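PDB 2PEE: serine protease inhibitor from Thermoanaerobacter tengcongensis, which probably inhibits serine endopeptidases as a member of the serpin family, its N terminus serving to trap the metastable native state. Local coordinates for residues Asn5-Ile10 and Ala133-Ala138; Gly158-Ile163 and Ile176-Phe181; Asp197-Val202 and Asn363-Phe368. The protein carries 1 engineered substitution. All coordinates share one frame; numbering follows the deposited sequence.

Contact 1. Residues Asn5-Ile10 and Ala133-Ala138; sequences NLMDRI and ADIFKA
Asn5 pairs with Phe136 as an antiparallel, non-hydrogen-bonded bridge, their CA atoms 4.6 Å apart. The tighter part of the contact gathers round the Asn5 amide. Its first torsion of -160° sets CG opposite the backbone N and carries the amide along strand 134-138. Asn5 ND2 gives a hydrogen bond of 3.0 Å to Asp134 OD1; the acceptor lies near the amide plane, yet the donor arrives from well above the carboxylate plane, the two planes standing 88° apart. Met7 N donates to Asn5 OD1 at 3.1 Å, an Asx turn that bends the chain off the strand. Both amide ends thus have a partner, which should hold the group against rotation. Next along, Leu6 N bonds to Ile135 O at 2.8 Å. Met7 CG rests 3.9 Å from Ile135 CG1, its bent chain also touching Ile127 and Ala128 of helix 121-130. The buried Phe136 ring stacks with Trp111 and meets Trp151 edge-to-face. The looser side is that of Leu6 and Lys137, both partly exposed: their side chains cross at about a right angle, Leu6 CD2 3.8 Å from Lys137 CG. This is an N-terminal strand added to the edge of serpin beta-sheet A, consistent with the reported trapping of the native state by the N terminus.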
loop_
_atom_site.group_PDB
_atom_site.type_symbol
_atom_site.label_atom_id
_atom_site.label_comp_id
_atom_site.label_asym_id
_atom_site.label_seq_id
_atom_site.Cartn_x
_atom_site.Cartn_y
_atom_site.Cartn_z
ATOM N N ASN A 5 9.614 2.880 23.249
ATOM C CA ASN A 5 9.789 3.710 22.043
ATOM C C ASN A 5 11.082 4.491 22.153
ATOM O O ASN A 5 11.196 5.397 22.975
ATOM C CB ASN A 5 8.607 4.674 21.843
ATOM C CG ASN A 5 8.503 5.191 20.413
ATOM O OD1 ASN A 5 9.479 5.186 19.658
ATOM N ND2 ASN A 5 7.305 5.638 20.032
ATOM N N LEU A 6 12.055 4.126 21.327
ATOM C CA LEU A 6 13.372 4.740 21.366
ATOM C C LEU A 6 13.304 6.203 20.964
ATOM O O LEU A 6 14.194 6.991 21.306
ATOM C CB LEU A 6 14.345 4.007 20.442
ATOM C CG LEU A 6 14.783 2.578 20.757
ATOM C CD1 LEU A 6 15.611 2.065 19.606
ATOM C CD2 LEU A 6 15.570 2.506 22.029
ATOM N N MET A 7 12.230 6.560 20.264
ATOM C CA MET A 7 12.077 7.895 19.704
ATOM C C MET A 7 11.646 8.935 20.733
ATOM O O MET A 7 11.848 10.128 20.526
ATOM C CB MET A 7 11.128 7.878 18.498
ATOM C CG MET A 7 11.580 6.992 17.328
ATOM S SD MET A 7 13.246 7.436 16.772
ATOM C CE MET A 7 12.935 8.994 15.970
ATOM N N ASP A 8 11.096 8.492 21.857
ATOM C CA ASP A 8 10.672 9.413 22.911
ATOM C C ASP A 8 11.782 10.396 23.285
ATOM O O ASP A 8 11.522 11.550 23.621
ATOM C CB ASP A 8 10.236 8.629 24.146
ATOM C CG ASP A 8 9.013 7.775 23.897
ATOM O OD1 ASP A 8 8.200 8.093 23.000
ATOM O OD2 ASP A 8 8.858 6.777 24.615
ATOM N N ARG A 9 13.020 9.916 23.198
ATOM C CA ARG A 9 14.218 10.638 23.635
ATOM C C ARG A 9 14.633 11.704 22.605
ATOM O O ARG A 9 15.251 12.713 22.957
ATOM C CB ARG A 9 15.358 9.617 23.799
ATOM C CG ARG A 9 16.487 10.020 24.716
ATOM C CD ARG A 9 16.375 9.315 26.084
ATOM N N ILE A 10 14.268 11.465 21.348
ATOM C CA ILE A 10 14.852 12.144 20.204
ATOM C C ILE A 10 14.022 13.360 19.757
ATOM O O ILE A 10 12.800 13.268 19.633
ATOM C CB ILE A 10 15.012 11.110 19.032
ATOM C CG1 ILE A 10 15.917 9.938 19.459
ATOM C CG2 ILE A 10 15.498 11.748 17.727
ATOM C CD1 ILE A 10 17.386 10.311 19.659
ATOM N N ALA A 133 8.571 7.820 12.273
ATOM C CA ALA A 133 8.103 6.465 12.566
ATOM C C ALA A 133 8.519 6.047 13.971
ATOM O O ALA A 133 9.531 6.506 14.481
ATOM C CB ALA A 133 8.683 5.506 11.563
ATOM N N ASP A 134 7.749 5.158 14.582
ATOM C CA ASP A 134 8.111 4.605 15.876
ATOM C C ASP A 134 9.152 3.506 15.708
ATOM O O ASP A 134 9.093 2.738 14.746
ATOM C CB ASP A 134 6.882 4.058 16.570
ATOM C CG ASP A 134 5.893 5.134 16.927
ATOM O OD1 ASP A 134 6.318 6.251 17.269
ATOM O OD2 ASP A 134 4.681 4.866 16.874
ATOM N N ILE A 135 10.113 3.466 16.629
ATOM C CA ILE A 135 11.205 2.511 16.626
ATOM C C ILE A 135 11.261 2.006 18.062
ATOM O O ILE A 135 11.423 2.800 18.998
ATOM C CB ILE A 135 12.571 3.191 16.248
ATOM C CG1 ILE A 135 12.491 4.009 14.942
ATOM C CG2 ILE A 135 13.732 2.186 16.221
ATOM C CD1 ILE A 135 12.242 3.208 13.659
ATOM N N PHE A 136 11.107 0.694 18.240
ATOM C CA PHE A 136 11.060 0.085 19.570
ATOM C C PHE A 136 12.176 -0.908 19.824
ATOM O O PHE A 136 12.617 -1.638 18.933
ATOM C CB PHE A 136 9.748 -0.657 19.808
ATOM C CG PHE A 136 8.522 0.168 19.589
ATOM C CD1 PHE A 136 7.916 0.217 18.326
ATOM C CD2 PHE A 136 7.941 0.863 20.639
ATOM C CE1 PHE A 136 6.757 0.973 18.104
ATOM C CE2 PHE A 136 6.789 1.625 20.427
ATOM C CZ PHE A 136 6.191 1.670 19.155
ATOM N N LYS A 137 12.631 -0.939 21.068
ATOM C CA LYS A 137 13.371 -2.079 21.537
ATOM C C LYS A 137 12.402 -2.832 22.448
ATOM O O LYS A 137 11.590 -2.200 23.140
ATOM C CB LYS A 137 14.700 -1.672 22.198
ATOM C CG LYS A 137 14.606 -0.849 23.456
ATOM C CD LYS A 137 15.930 -0.893 24.207
ATOM C CE LYS A 137 15.909 0.018 25.420
ATOM N NZ LYS A 137 16.612 -0.638 26.542
ATOM N N ALA A 138 12.442 -4.166 22.391
ATOM C CA ALA A 138 11.492 -5.007 23.123
ATOM C C ALA A 138 12.074 -6.360 23.522
ATOM O O ALA A 138 13.029 -6.843 22.912
ATOM C CB ALA A 138 10.240 -5.212 22.303
#

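Contact 2. Residues Gly158-Ile163 and Ile176-Phe181; sequences GMIDKI and INAVAF
This is side-chain packing without a cross-segment hydrogen bond, in which the linker after helix 142-155 lies over a face of strand 173-183. In serpin terms these are the segment following helix F and the third strand of beta-sheet A. The geometry excludes strand pairing: the closest CA atoms, those of Met159 and Ala180, are 6.7 Å apart, although the two chains run nearly antiparallel, 161° between end-to-end directions. Three linker residues, Met159, Ile160 and Ile163, instead send their side chains down to the strand, which meets them with Ala180, Ala178 and Ile176. Met159 turns at its last torsion and brings CE to 3.6 Å from Ala180 CB. Ile160, buried and also touching Val152 of helix 142-155, has its CD1 3.5 Å from Val179 O, with Ala178 CB farther off at 4.4 Å. On its own edges the strand bonds to Leu326 and Lys328 and to Ala107 and Ser109, so it belongs to the sheet interior, and in serpins the reactive loop inserts between this strand and the one corresponding to 324-333. The CG1 branch of Ile163 is extended (chi1 -162°, chi2 167°), which places Ile163 CD1 3.5 Å from Asn177 O and 4.0 Å from Ile176 CG2.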
loop_
_atom_site.group_PDB
_atom_site.type_symbol
_atom_site.label_atom_id
_atom_site.label_comp_id
_atom_site.label_asym_id
_atom_site.label_seq_id
_atom_site.Cartn_x
_atom_site.Cartn_y
_atom_site.Cartn_z
ATOM N N GLY A 158 -8.424 0.764 15.033
ATOM C CA GLY A 158 -9.167 -0.491 15.036
ATOM C C GLY A 158 -9.517 -1.108 13.686
ATOM O O GLY A 158 -10.222 -2.113 13.632
ATOM N N MET A 159 -9.041 -0.530 12.589
ATOM C CA MET A 159 -9.300 -1.117 11.277
ATOM C C MET A 159 -8.422 -2.328 11.007
ATOM O O MET A 159 -8.752 -3.141 10.150
ATOM C CB MET A 159 -9.188 -0.081 10.152
ATOM C CG MET A 159 -10.520 0.610 9.855
ATOM S SD MET A 159 -10.474 1.794 8.485
ATOM C CE MET A 159 -9.286 3.020 9.087
ATOM N N ILE A 160 -7.308 -2.436 11.729
ATOM C CA ILE A 160 -6.484 -3.640 11.748
ATOM C C ILE A 160 -6.052 -3.899 13.191
ATOM O O ILE A 160 -5.405 -3.052 13.806
ATOM C CB ILE A 160 -5.243 -3.500 10.838
ATOM C CG1 ILE A 160 -5.663 -3.407 9.371
ATOM C CG2 ILE A 160 -4.280 -4.686 11.036
ATOM C CD1 ILE A 160 -4.622 -2.804 8.448
ATOM N N ASP A 161 -6.393 -5.057 13.746
ATOM C CA ASP A 161 -6.072 -5.293 15.166
ATOM C C ASP A 161 -5.054 -6.374 15.485
ATOM O O ASP A 161 -4.567 -6.449 16.614
ATOM C CB ASP A 161 -7.330 -5.474 16.022
ATOM C CG ASP A 161 -8.465 -6.074 15.261
ATOM O OD1 ASP A 161 -9.558 -5.473 15.291
ATOM O OD2 ASP A 161 -8.262 -7.127 14.622
ATOM N N LYS A 162 -4.731 -7.211 14.510
ATOM C CA LYS A 162 -3.641 -8.167 14.689
ATOM C C LYS A 162 -2.745 -8.103 13.474
ATOM O O LYS A 162 -3.219 -7.818 12.369
ATOM C CB LYS A 162 -4.155 -9.611 14.872
ATOM C CG LYS A 162 -4.636 -9.961 16.268
ATOM C CD LYS A 162 -4.632 -11.480 16.491
ATOM N N ILE A 163 -1.459 -8.374 13.671
ATOM C CA ILE A 163 -0.575 -8.612 12.536
ATOM C C ILE A 163 0.260 -9.904 12.724
ATOM O O ILE A 163 0.639 -10.579 11.757
ATOM C CB ILE A 163 0.260 -7.318 12.159
ATOM C CG1 ILE A 163 0.829 -7.418 10.747
ATOM C CG2 ILE A 163 1.340 -7.008 13.178
ATOM C CD1 ILE A 163 1.357 -6.111 10.211
ATOM N N ILE A 176 7.411 -3.405 10.583
ATOM C CA ILE A 176 5.964 -3.558 10.611
ATOM C C ILE A 176 5.299 -2.468 9.766
ATOM O O ILE A 176 5.561 -1.279 9.954
ATOM C CB ILE A 176 5.421 -3.532 12.063
ATOM C CG1 ILE A 176 6.139 -4.572 12.950
ATOM C CG2 ILE A 176 3.911 -3.737 12.095
ATOM C CD1 ILE A 176 5.983 -6.012 12.502
ATOM N N ASN A 177 4.478 -2.879 8.807
ATOM C CA ASN A 177 3.673 -1.951 8.048
ATOM C C ASN A 177 2.202 -2.271 8.231
ATOM O O ASN A 177 1.804 -3.421 8.057
ATOM C CB ASN A 177 3.933 -2.084 6.558
ATOM C CG ASN A 177 5.381 -2.074 6.199
ATOM O OD1 ASN A 177 5.739 -2.472 5.076
ATOM N ND2 ASN A 177 6.230 -1.607 7.114
ATOM N N ALA A 178 1.393 -1.261 8.543
ATOM C CA ALA A 178 -0.055 -1.416 8.493
ATOM C C ALA A 178 -0.640 -0.221 7.778
ATOM O O ALA A 178 -0.247 0.918 8.049
ATOM C CB ALA A 178 -0.640 -1.554 9.882
ATOM N N VAL A 179 -1.551 -0.472 6.843
ATOM C CA VAL A 179 -2.148 0.619 6.088
ATOM C C VAL A 179 -3.659 0.514 6.063
ATOM O O VAL A 179 -4.208 -0.561 5.817
ATOM C CB VAL A 179 -1.620 0.715 4.639
ATOM C CG1 VAL A 179 -1.986 2.079 4.052
ATOM C CG2 VAL A 179 -0.111 0.548 4.600
ATOM N N ALA A 180 -4.322 1.644 6.304
ATOM C CA ALA A 180 -5.772 1.690 6.334
ATOM C C ALA A 180 -6.308 2.959 5.714
ATOM O O ALA A 180 -5.694 4.026 5.791
ATOM C CB ALA A 180 -6.251 1.572 7.748
ATOM N N PHE A 181 -7.501 2.850 5.148
ATOM C CA PHE A 181 -8.079 3.938 4.387
ATOM C C PHE A 181 -9.533 4.138 4.788
ATOM O O PHE A 181 -10.309 3.197 4.794
ATOM C CB PHE A 181 -7.950 3.605 2.901
ATOM C CG PHE A 181 -8.357 4.707 1.987
ATOM C CD1 PHE A 181 -7.748 5.944 2.056
ATOM C CD2 PHE A 181 -9.348 4.497 1.038
ATOM C CE1 PHE A 181 -8.132 6.977 1.192
ATOM C CE2 PHE A 181 -9.730 5.519 0.164
ATOM C CZ PHE A 181 -9.108 6.768 0.243
#

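Contact 3. Residues Asp197-Val202 and Asn363-Phe368; sequences DIFTDV and NRPFIF
Phe199 opens the contact through its backbone, CA lying 3.5 Å from Asn363 O in a CA-H...O contact. With CG opposite the backbone N (chi1 -171°), its buried ring swings towards the 363-366 turn and lies obliquely against that backbone, Phe199 CE1 standing 3.3 Å from Arg364 O. The same CE1 of Phe199 meets the edge of the Phe366 ring, in its plane, 3.8 Å from Phe366 CE2, and Val384 touches both rings from strand 378-384. Thr200 supplies the principal polar link: its N donates to Asn363 O at 2.8 Å with an N-H...O angle of 164°, and that carbonyl takes only a weak second bond, from Thr200 OG1. In the serpin fold this places the end of the fourth strand of sheet C, 194-200, against the connection from strand 358-361 of that sheet to strand 366-372 of sheet B. Past the bond, Thr200 O lies 3.5 Å from Pro365 CD, a contact with the flank of the proline ring. Asp201 turns its side chain from the other segment, OD1 taking weak bonds from the N atoms of Tyr203 and Asn205. Val202, exposed, brings CB to 4.3 Å from Pro365 CG, while its backbone hydrogen-bonds with that of Leu385.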
loop_
_atom_site.group_PDB
_atom_site.type_symbol
_atom_site.label_atom_id
_atom_site.label_comp_id
_atom_site.label_asym_id
_atom_site.label_seq_id
_atom_site.Cartn_x
_atom_site.Cartn_y
_atom_site.Cartn_z
ATOM N N ASP A 197 -26.147 -9.408 -8.571
ATOM C CA ASP A 197 -25.809 -9.979 -9.882
ATOM C C ASP A 197 -24.722 -11.043 -9.727
ATOM O O ASP A 197 -24.376 -11.395 -8.595
ATOM C CB ASP A 197 -25.387 -8.886 -10.868
ATOM C CG ASP A 197 -25.659 -9.272 -12.322
ATOM O OD1 ASP A 197 -25.278 -8.498 -13.228
ATOM O OD2 ASP A 197 -26.258 -10.347 -12.569
ATOM N N ILE A 198 -24.176 -11.560 -10.830
ATOM C CA ILE A 198 -23.261 -12.717 -10.721
ATOM C C ILE A 198 -21.774 -12.432 -10.971
ATOM O O ILE A 198 -21.364 -12.196 -12.107
ATOM C CB ILE A 198 -23.679 -13.898 -11.642
ATOM C CG1 ILE A 198 -25.118 -14.363 -11.368
ATOM C CG2 ILE A 198 -22.708 -15.038 -11.466
ATOM C CD1 ILE A 198 -25.298 -15.219 -10.112
ATOM N N PHE A 199 -20.963 -12.485 -9.921
ATOM C CA PHE A 199 -19.519 -12.432 -10.105
ATOM C C PHE A 199 -19.004 -13.813 -10.482
ATOM O O PHE A 199 -19.291 -14.799 -9.793
ATOM C CB PHE A 199 -18.807 -11.940 -8.844
ATOM C CG PHE A 199 -17.333 -11.662 -9.040
ATOM C CD1 PHE A 199 -16.909 -10.479 -9.639
ATOM C CD2 PHE A 199 -16.373 -12.586 -8.624
ATOM C CE1 PHE A 199 -15.560 -10.219 -9.817
ATOM C CE2 PHE A 199 -15.001 -12.330 -8.794
ATOM C CZ PHE A 199 -14.596 -11.145 -9.393
ATOM N N THR A 200 -18.231 -13.877 -11.562
ATOM C CA THR A 200 -17.732 -15.157 -12.083
ATOM C C THR A 200 -16.260 -15.366 -11.722
ATOM O O THR A 200 -15.370 -15.031 -12.509
ATOM C CB THR A 200 -17.902 -15.227 -13.613
ATOM O OG1 THR A 200 -19.186 -14.672 -13.997
ATOM C CG2 THR A 200 -17.738 -16.653 -14.083
ATOM N N ASP A 201 -16.012 -15.933 -10.540
ATOM C CA ASP A 201 -14.656 -15.986 -9.971
ATOM C C ASP A 201 -13.652 -16.806 -10.772
ATOM O O ASP A 201 -14.000 -17.487 -11.741
ATOM C CB ASP A 201 -14.677 -16.452 -8.503
ATOM C CG ASP A 201 -14.776 -17.976 -8.351
ATOM O OD1 ASP A 201 -15.198 -18.696 -9.292
ATOM O OD2 ASP A 201 -14.433 -18.456 -7.252
ATOM N N VAL A 202 -12.405 -16.742 -10.325
ATOM C CA VAL A 202 -11.272 -17.371 -10.986
ATOM C C VAL A 202 -11.425 -18.893 -11.037
ATOM O O VAL A 202 -10.823 -19.560 -11.885
ATOM C CB VAL A 202 -10.001 -16.994 -10.252
ATOM C CG1 VAL A 202 -9.730 -17.980 -9.144
ATOM C CG2 VAL A 202 -8.839 -16.878 -11.212
ATOM N N ASN A 363 -17.434 -8.000 -13.702
ATOM C CA ASN A 363 -18.257 -9.213 -13.765
ATOM C C ASN A 363 -17.425 -10.450 -13.420
ATOM O O ASN A 363 -17.961 -11.519 -13.139
ATOM C CB ASN A 363 -18.768 -9.331 -15.211
ATOM C CG ASN A 363 -20.121 -9.977 -15.301
ATOM O OD1 ASN A 363 -20.616 -10.530 -14.318
ATOM N ND2 ASN A 363 -20.746 -9.910 -16.483
ATOM N N ARG A 364 -16.105 -10.273 -13.424
ATOM C CA ARG A 364 -15.129 -11.358 -13.353
ATOM C C ARG A 364 -13.848 -10.735 -12.781
ATOM O O ARG A 364 -13.839 -9.528 -12.532
ATOM C CB ARG A 364 -14.892 -11.912 -14.758
ATOM C CG ARG A 364 -14.527 -10.859 -15.792
ATOM C CD ARG A 364 -14.436 -11.443 -17.204
ATOM N NE ARG A 364 -14.376 -10.364 -18.185
ATOM C CZ ARG A 364 -13.253 -9.792 -18.608
ATOM N NH1 ARG A 364 -12.074 -10.219 -18.166
ATOM N NH2 ARG A 364 -13.306 -8.795 -19.480
ATOM N N PRO A 365 -12.767 -11.527 -12.588
ATOM C CA PRO A 365 -11.573 -11.005 -11.893
ATOM C C PRO A 365 -10.985 -9.725 -12.495
ATOM O O PRO A 365 -10.990 -9.545 -13.720
ATOM C CB PRO A 365 -10.567 -12.155 -12.010
ATOM C CG PRO A 365 -11.419 -13.370 -12.104
ATOM C CD PRO A 365 -12.573 -12.930 -12.990
ATOM N N PHE A 366 -10.492 -8.844 -11.623
ATOM C CA PHE A 366 -9.984 -7.534 -12.029
ATOM C C PHE A 366 -8.931 -7.055 -11.042
ATOM O O PHE A 366 -8.771 -7.633 -9.966
ATOM C CB PHE A 366 -11.119 -6.497 -12.134
ATOM C CG PHE A 366 -11.889 -6.278 -10.847
ATOM C CD1 PHE A 366 -11.550 -5.238 -9.977
ATOM C CD2 PHE A 366 -12.972 -7.091 -10.517
ATOM C CE1 PHE A 366 -12.282 -5.016 -8.795
ATOM C CE2 PHE A 366 -13.697 -6.885 -9.339
ATOM C CZ PHE A 366 -13.352 -5.847 -8.475
ATOM N N ILE A 367 -8.193 -6.011 -11.412
ATOM C CA ILE A 367 -7.272 -5.430 -10.484
ATOM C C ILE A 367 -7.746 -4.014 -10.194
ATOM O O ILE A 367 -8.477 -3.422 -10.989
ATOM C CB ILE A 367 -5.814 -5.502 -10.970
ATOM C CG1 ILE A 367 -5.492 -4.379 -11.938
ATOM C CG2 ILE A 367 -5.516 -6.847 -11.637
ATOM C CD1 ILE A 367 -4.000 -4.272 -12.217
ATOM N N PHE A 368 -7.371 -3.492 -9.032
ATOM C CA PHE A 368 -7.750 -2.145 -8.661
ATOM C C PHE A 368 -6.568 -1.465 -8.001
ATOM O O PHE A 368 -5.609 -2.126 -7.571
ATOM C CB PHE A 368 -8.952 -2.165 -7.718
ATOM C CG PHE A 368 -8.664 -2.773 -6.382
ATOM C CD1 PHE A 368 -8.370 -1.957 -5.283
ATOM C CD2 PHE A 368 -8.671 -4.160 -6.215
ATOM C CE1 PHE A 368 -8.084 -2.519 -4.030
ATOM C CE2 PHE A 368 -8.399 -4.733 -4.965
ATOM C CZ PHE A 368 -8.099 -3.914 -3.871
#

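Overall arrangement
Followed from the N terminus, the three contacts come strictly in series, none nesting in or crossing another. Contact 1 closes the first long loop, bringing 5-10 to 133-138 across 122 intervening residues, about half of them helical. Contact 2 is the short one: 12 residues separate 158-163 from 176-181, as the chain turns back over the strand it is about to form. Contact 3 spans 160 residues and joins 197-202 to the C-terminal part at 363-368. Contacts 1 and 2 serve the edge and the interior of sheet A, their centres about 19 Å apart; contact 3 joins sheets B and C. Contacts 1 and 3 lie on opposite sides of the chain's centre, about 44 Å between contact centres.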